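Local coordinates for Pyrsv_gp04 (PDB 2VXZ), which is of unknown function but carries a domain of the helix-turn-helix clan and is probably a viral transcriptional regulator, at residues A[72-84]-A[129-141]. Numbering follows the deposited sequence.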
loop_
_atom_site.group_PDB
_atom_site.type_symbol
_atom_site.label_atom_id
_atom_site.label_comp_id
_atom_site.label_asym_id
_atom_site.label_seq_id
_atom_site.Cartn_x
_atom_site.Cartn_y
_atom_site.Cartn_z
ATOM N N TYR A 72 0.047 -10.703 -2.763
ATOM C CA TYR A 72 0.976 -9.711 -2.226
ATOM C C TYR A 72 2.121 -9.481 -3.189
ATOM O O TYR A 72 2.437 -8.345 -3.490
ATOM C CB TYR A 72 1.518 -10.104 -0.844
ATOM C CG TYR A 72 2.627 -9.194 -0.360
ATOM C CD1 TYR A 72 2.342 -7.913 0.097
ATOM C CD2 TYR A 72 3.964 -9.601 -0.386
ATOM C CE1 TYR A 72 3.347 -7.063 0.537
ATOM C CE2 TYR A 72 4.983 -8.750 0.054
ATOM C CZ TYR A 72 4.656 -7.477 0.515
ATOM O OH TYR A 72 5.634 -6.598 0.944
ATOM N N ARG A 73 2.738 -10.555 -3.672
ATOM C CA ARG A 73 3.863 -10.422 -4.593
ATOM C C ARG A 73 3.471 -9.704 -5.883
ATOM O O ARG A 73 4.249 -8.908 -6.401
ATOM C CB ARG A 73 4.494 -11.779 -4.892
ATOM C CG ARG A 73 5.192 -12.366 -3.684
ATOM C CD ARG A 73 5.788 -13.726 -3.971
ATOM N NE ARG A 73 6.032 -14.450 -2.719
ATOM C CZ ARG A 73 5.261 -15.408 -2.208
ATOM N NH1 ARG A 73 4.178 -15.857 -2.838
ATOM N NH2 ARG A 73 5.611 -15.954 -1.050
ATOM N N GLN A 74 2.265 -9.963 -6.379
ATOM C CA GLN A 74 1.738 -9.237 -7.537
ATOM C C GLN A 74 1.600 -7.746 -7.244
ATOM O O GLN A 74 1.934 -6.921 -8.091
ATOM C CB GLN A 74 0.387 -9.812 -7.971
ATOM C CG GLN A 74 0.519 -11.159 -8.615
ATOM C CD GLN A 74 -0.810 -11.844 -8.882
ATOM O OE1 GLN A 74 -1.836 -11.530 -8.264
ATOM N NE2 GLN A 74 -0.794 -12.809 -9.803
ATOM N N LEU A 75 1.101 -7.404 -6.054
ATOM C CA LEU A 75 0.972 -6.001 -5.647
ATOM C C LEU A 75 2.334 -5.309 -5.609
ATOM O O LEU A 75 2.508 -4.217 -6.160
ATOM C CB LEU A 75 0.304 -5.894 -4.274
ATOM C CG LEU A 75 0.008 -4.478 -3.785
ATOM C CD1 LEU A 75 -1.347 -4.010 -4.279
ATOM C CD2 LEU A 75 0.091 -4.414 -2.275
ATOM N N VAL A 76 3.299 -5.949 -4.969
ATOM C CA VAL A 76 4.665 -5.406 -4.881
ATOM C C VAL A 76 5.271 -5.180 -6.273
ATOM O O VAL A 76 5.817 -4.110 -6.555
ATOM C CB VAL A 76 5.575 -6.332 -4.056
ATOM C CG1 VAL A 76 7.018 -5.892 -4.172
ATOM C CG2 VAL A 76 5.118 -6.336 -2.601
ATOM N N ASP A 77 5.138 -6.172 -7.144
ATOM C CA ASP A 77 5.618 -6.058 -8.524
ATOM C C ASP A 77 4.977 -4.846 -9.203
ATOM O O ASP A 77 5.664 -4.068 -9.864
ATOM C CB ASP A 77 5.335 -7.333 -9.320
ATOM C CG ASP A 77 6.219 -8.514 -8.905
ATOM O OD1 ASP A 77 7.315 -8.307 -8.334
ATOM O OD2 ASP A 77 5.814 -9.665 -9.167
ATOM N N GLY A 78 3.676 -4.662 -8.999
ATOM C CA GLY A 78 2.956 -3.523 -9.559
ATOM C C GLY A 78 3.414 -2.193 -9.003
ATOM O O GLY A 78 3.624 -1.240 -9.754
HETATM N N MSE A 79 3.574 -2.116 -7.681
HETATM C CA MSE A 79 4.027 -0.874 -7.045
HETATM C C MSE A 79 5.425 -0.526 -7.521
HETATM O O MSE A 79 5.735 0.642 -7.780
HETATM C CB MSE A 79 4.002 -1.004 -5.524
HETATM C CG MSE A 79 2.610 -1.117 -4.973
HETATM SE SE MSE A 79 2.622 -0.934 -3.044
HETATM C CE MSE A 79 3.561 -2.550 -2.575
ATOM N N ILE A 80 6.266 -1.540 -7.645
ATOM C CA ILE A 80 7.643 -1.328 -8.101
ATOM C C ILE A 80 7.691 -0.826 -9.538
ATOM O O ILE A 80 8.399 0.131 -9.830
ATOM C CB ILE A 80 8.501 -2.591 -7.915
ATOM C CG1 ILE A 80 8.668 -2.883 -6.418
ATOM C CG2 ILE A 80 9.877 -2.391 -8.518
ATOM C CD1 ILE A 80 9.428 -4.144 -6.122
ATOM N N ARG A 81 6.912 -1.437 -10.424
ATOM C CA ARG A 81 6.854 -0.996 -11.819
ATOM C C ARG A 81 6.389 0.450 -11.942
ATOM O O ARG A 81 6.915 1.199 -12.769
ATOM C CB ARG A 81 5.953 -1.910 -12.653
ATOM C CG ARG A 81 6.519 -3.307 -12.868
ATOM C CD ARG A 81 5.764 -4.061 -13.943
ATOM N NE ARG A 81 4.346 -4.197 -13.620
ATOM C CZ ARG A 81 3.792 -5.201 -12.935
ATOM N NH1 ARG A 81 4.518 -6.216 -12.473
ATOM N NH2 ARG A 81 2.487 -5.181 -12.712
ATOM N N GLU A 82 5.408 0.838 -11.124
ATOM C CA GLU A 82 4.901 2.204 -11.144
ATOM C C GLU A 82 5.955 3.185 -10.667
ATOM O O GLU A 82 6.160 4.196 -11.309
ATOM C CB GLU A 82 3.627 2.361 -10.315
ATOM C CG GLU A 82 2.414 1.712 -10.941
ATOM C CD GLU A 82 1.934 2.436 -12.182
ATOM O OE1 GLU A 82 1.508 3.594 -12.064
ATOM O OE2 GLU A 82 2.003 1.859 -13.281
ATOM N N VAL A 83 6.627 2.892 -9.546
ATOM C CA VAL A 83 7.711 3.764 -9.077
ATOM C C VAL A 83 8.789 3.890 -10.163
ATOM O O VAL A 83 9.236 4.994 -10.484
ATOM C CB VAL A 83 8.338 3.279 -7.748
ATOM C CG1 VAL A 83 9.585 4.131 -7.381
ATOM C CG2 VAL A 83 7.298 3.308 -6.625
ATOM N N GLU A 84 9.192 2.772 -10.747
ATOM C CA GLU A 84 10.275 2.799 -11.726
ATOM C C GLU A 84 9.864 3.510 -13.000
ATOM O O GLU A 84 10.697 4.173 -13.628
ATOM C CB GLU A 84 10.777 1.386 -12.018
ATOM C CG GLU A 84 11.418 0.752 -10.791
ATOM C CD GLU A 84 12.360 -0.341 -11.144
ATOM O OE1 GLU A 84 11.876 -1.422 -11.535
ATOM O OE2 GLU A 84 13.588 -0.095 -11.046
ATOM N N SER A 129 5.568 7.269 5.323
ATOM C CA SER A 129 6.199 6.074 5.876
ATOM C C SER A 129 5.999 4.869 4.948
ATOM O O SER A 129 6.914 4.065 4.744
ATOM C CB SER A 129 5.620 5.797 7.270
ATOM O OG SER A 129 6.252 4.695 7.893
ATOM N N PHE A 130 4.798 4.754 4.383
ATOM C CA PHE A 130 4.471 3.688 3.438
ATOM C C PHE A 130 5.365 3.796 2.197
ATOM O O PHE A 130 5.977 2.823 1.768
ATOM C CB PHE A 130 2.995 3.785 3.039
ATOM C CG PHE A 130 2.566 2.797 1.990
ATOM C CD1 PHE A 130 2.119 1.534 2.354
ATOM C CD2 PHE A 130 2.581 3.132 0.647
ATOM C CE1 PHE A 130 1.702 0.621 1.392
ATOM C CE2 PHE A 130 2.163 2.238 -0.308
ATOM C CZ PHE A 130 1.724 0.973 0.059
ATOM N N LEU A 131 5.414 4.980 1.605
ATOM C CA LEU A 131 6.236 5.198 0.400
ATOM C C LEU A 131 7.752 5.069 0.691
ATOM O O LEU A 131 8.528 4.625 -0.168
ATOM C CB LEU A 131 5.915 6.562 -0.205
ATOM C CG LEU A 131 4.511 6.681 -0.812
ATOM C CD1 LEU A 131 4.267 8.101 -1.251
ATOM C CD2 LEU A 131 4.310 5.727 -1.975
ATOM N N ASN A 132 8.167 5.455 1.898
ATOM C CA ASN A 132 9.549 5.264 2.328
ATOM C C ASN A 132 9.896 3.779 2.355
ATOM O O ASN A 132 10.960 3.374 1.914
ATOM C CB ASN A 132 9.774 5.850 3.721
ATOM C CG ASN A 132 11.223 5.833 4.128
ATOM O OD1 ASN A 132 12.061 6.410 3.451
ATOM N ND2 ASN A 132 11.532 5.175 5.263
ATOM N N HIS A 133 8.977 2.968 2.876
ATOM C CA HIS A 133 9.195 1.529 2.937
ATOM C C HIS A 133 9.349 0.942 1.531
ATOM O O HIS A 133 10.225 0.102 1.287
ATOM C CB HIS A 133 8.042 0.857 3.677
ATOM C CG HIS A 133 8.278 -0.594 3.930
ATOM N ND1 HIS A 133 9.075 -1.050 4.960
ATOM C CD2 HIS A 133 7.847 -1.690 3.269
ATOM C CE1 HIS A 133 9.106 -2.368 4.927
ATOM N NE2 HIS A 133 8.377 -2.781 3.907
ATOM N N LEU A 134 8.510 1.408 0.612
ATOM C CA LEU A 134 8.551 0.980 -0.786
ATOM C C LEU A 134 9.882 1.375 -1.417
ATOM O O LEU A 134 10.520 0.575 -2.125
ATOM C CB LEU A 134 7.377 1.604 -1.559
ATOM C CG LEU A 134 7.192 1.240 -3.042
ATOM C CD1 LEU A 134 7.138 -0.277 -3.269
ATOM C CD2 LEU A 134 5.946 1.918 -3.629
ATOM N N LEU A 135 10.305 2.612 -1.187
ATOM C CA LEU A 135 11.563 3.078 -1.775
ATOM C C LEU A 135 12.741 2.263 -1.244
ATOM O O LEU A 135 13.667 1.918 -1.983
ATOM C CB LEU A 135 11.787 4.572 -1.530
ATOM C CG LEU A 135 10.927 5.536 -2.330
ATOM C CD1 LEU A 135 11.105 6.963 -1.849
ATOM C CD2 LEU A 135 11.224 5.459 -3.823
ATOM N N LYS A 136 12.710 1.940 0.032
ATOM C CA LYS A 136 13.799 1.172 0.627
ATOM C C LYS A 136 13.856 -0.245 0.048
ATOM O O LYS A 136 14.939 -0.840 -0.095
ATOM C CB LYS A 136 13.614 1.154 2.141
ATOM C CG LYS A 136 14.863 1.022 2.948
ATOM C CD LYS A 136 14.538 1.259 4.412
ATOM C CE LYS A 136 15.484 2.262 5.029
ATOM N NZ LYS A 136 15.256 2.400 6.499
HETATM N N MSE A 137 12.691 -0.800 -0.284
HETATM C CA MSE A 137 12.623 -2.131 -0.906
HETATM C C MSE A 137 13.241 -2.147 -2.299
HETATM O O MSE A 137 13.812 -3.155 -2.713
HETATM C CB MSE A 137 11.186 -2.616 -1.011
HETATM C CG MSE A 137 10.590 -2.960 0.310
HETATM SE SE MSE A 137 8.724 -3.468 0.082
HETATM C CE MSE A 137 8.868 -4.366 -1.583
ATOM N N ILE A 138 13.123 -1.024 -3.012
ATOM C CA ILE A 138 13.591 -0.915 -4.382
ATOM C C ILE A 138 15.080 -0.538 -4.474
ATOM O O ILE A 138 15.822 -1.110 -5.287
ATOM C CB ILE A 138 12.765 0.116 -5.177
ATOM C CG1 ILE A 138 11.279 -0.261 -5.189
ATOM C CG2 ILE A 138 13.301 0.237 -6.596
ATOM C CD1 ILE A 138 10.364 0.843 -5.685
ATOM N N TYR A 139 15.497 0.422 -3.647
ATOM C CA TYR A 139 16.794 1.100 -3.780
ATOM C C TYR A 139 17.739 0.830 -2.605
ATOM O O TYR A 139 18.889 1.296 -2.608
ATOM C CB TYR A 139 16.575 2.627 -3.949
ATOM C CG TYR A 139 15.744 2.976 -5.176
ATOM C CD1 TYR A 139 16.246 2.774 -6.453
ATOM C CD2 TYR A 139 14.453 3.478 -5.055
ATOM C CE1 TYR A 139 15.492 3.072 -7.574
ATOM C CE2 TYR A 139 13.688 3.766 -6.178
ATOM C CZ TYR A 139 14.211 3.557 -7.433
ATOM O OH TYR A 139 13.462 3.811 -8.568
ATOM N N GLY A 140 17.281 0.091 -1.600
ATOM C CA GLY A 140 18.098 -0.175 -0.418
ATOM C C GLY A 140 18.124 1.005 0.533
ATOM O O GLY A 140 17.343 1.945 0.389
ATOM N N GLU A 141 19.042 0.965 1.496
ATOM C CA GLU A 141 19.114 2.007 2.519
ATOM C C GLU A 141 19.420 3.365 1.908
ATOM O O GLU A 141 20.221 3.464 0.984
ATOM C CB GLU A 141 20.174 1.677 3.558
ATOM C CG GLU A 141 19.912 0.411 4.322
ATOM C CD GLU A 141 18.678 0.489 5.167
ATOM O OE1 GLU A 141 18.446 1.544 5.794
ATOM O OE2 GLU A 141 17.928 -0.502 5.199
HETATM O O HOH W 1 14.457 2.901 -10.856
#
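Two helices of the PSV transcriptional regulator domain, 69-89 and 125-139, pack nearly at right angles here, with V83 of the first set as a knob into a hole formed by L134, L135, I138 and Y139 of the second. The segment axes cross at -86° and come within 10.6 Å of each other, and the side chains that meet between them are almost all apolar. Both V83 methyls are used: CG2 reaches L134 CD2 at 3.6 Å, while CG1, placed opposite the backbone N by a chi1 of 173°, goes to I138 CD1 at 3.8 Å and lies at the edge of the Y139 ring, near its plane. One turn back, I80 and I138 run past each other in opposite directions, their CG1 atoms 3.9 Å apart. M79, a selenomethionine, backs its CB against L134 CD1, and its SE comes to F130 CZ at 3.8 Å, an oblique Met-aromatic contact. F59 of strand 55-59 touches both M79 and F130, and F113 and F114 of helix 108-115 reach M79 and L134 respectively, so this core is shared with the rest of the fold. Toward the start of 72-84, V76 CG1 meets CE of selenomethionine M137 at 3.5 Å, the methyl being swung there by a chi3 of 36°. Polar atoms meet at the far end, where E84 OE2 forms a salt bridge with R156 and also accepts a bond from a water at 3.1 Å; that same water lies in the plane of the Y139 ring, 2.7 Å from Y139 OH.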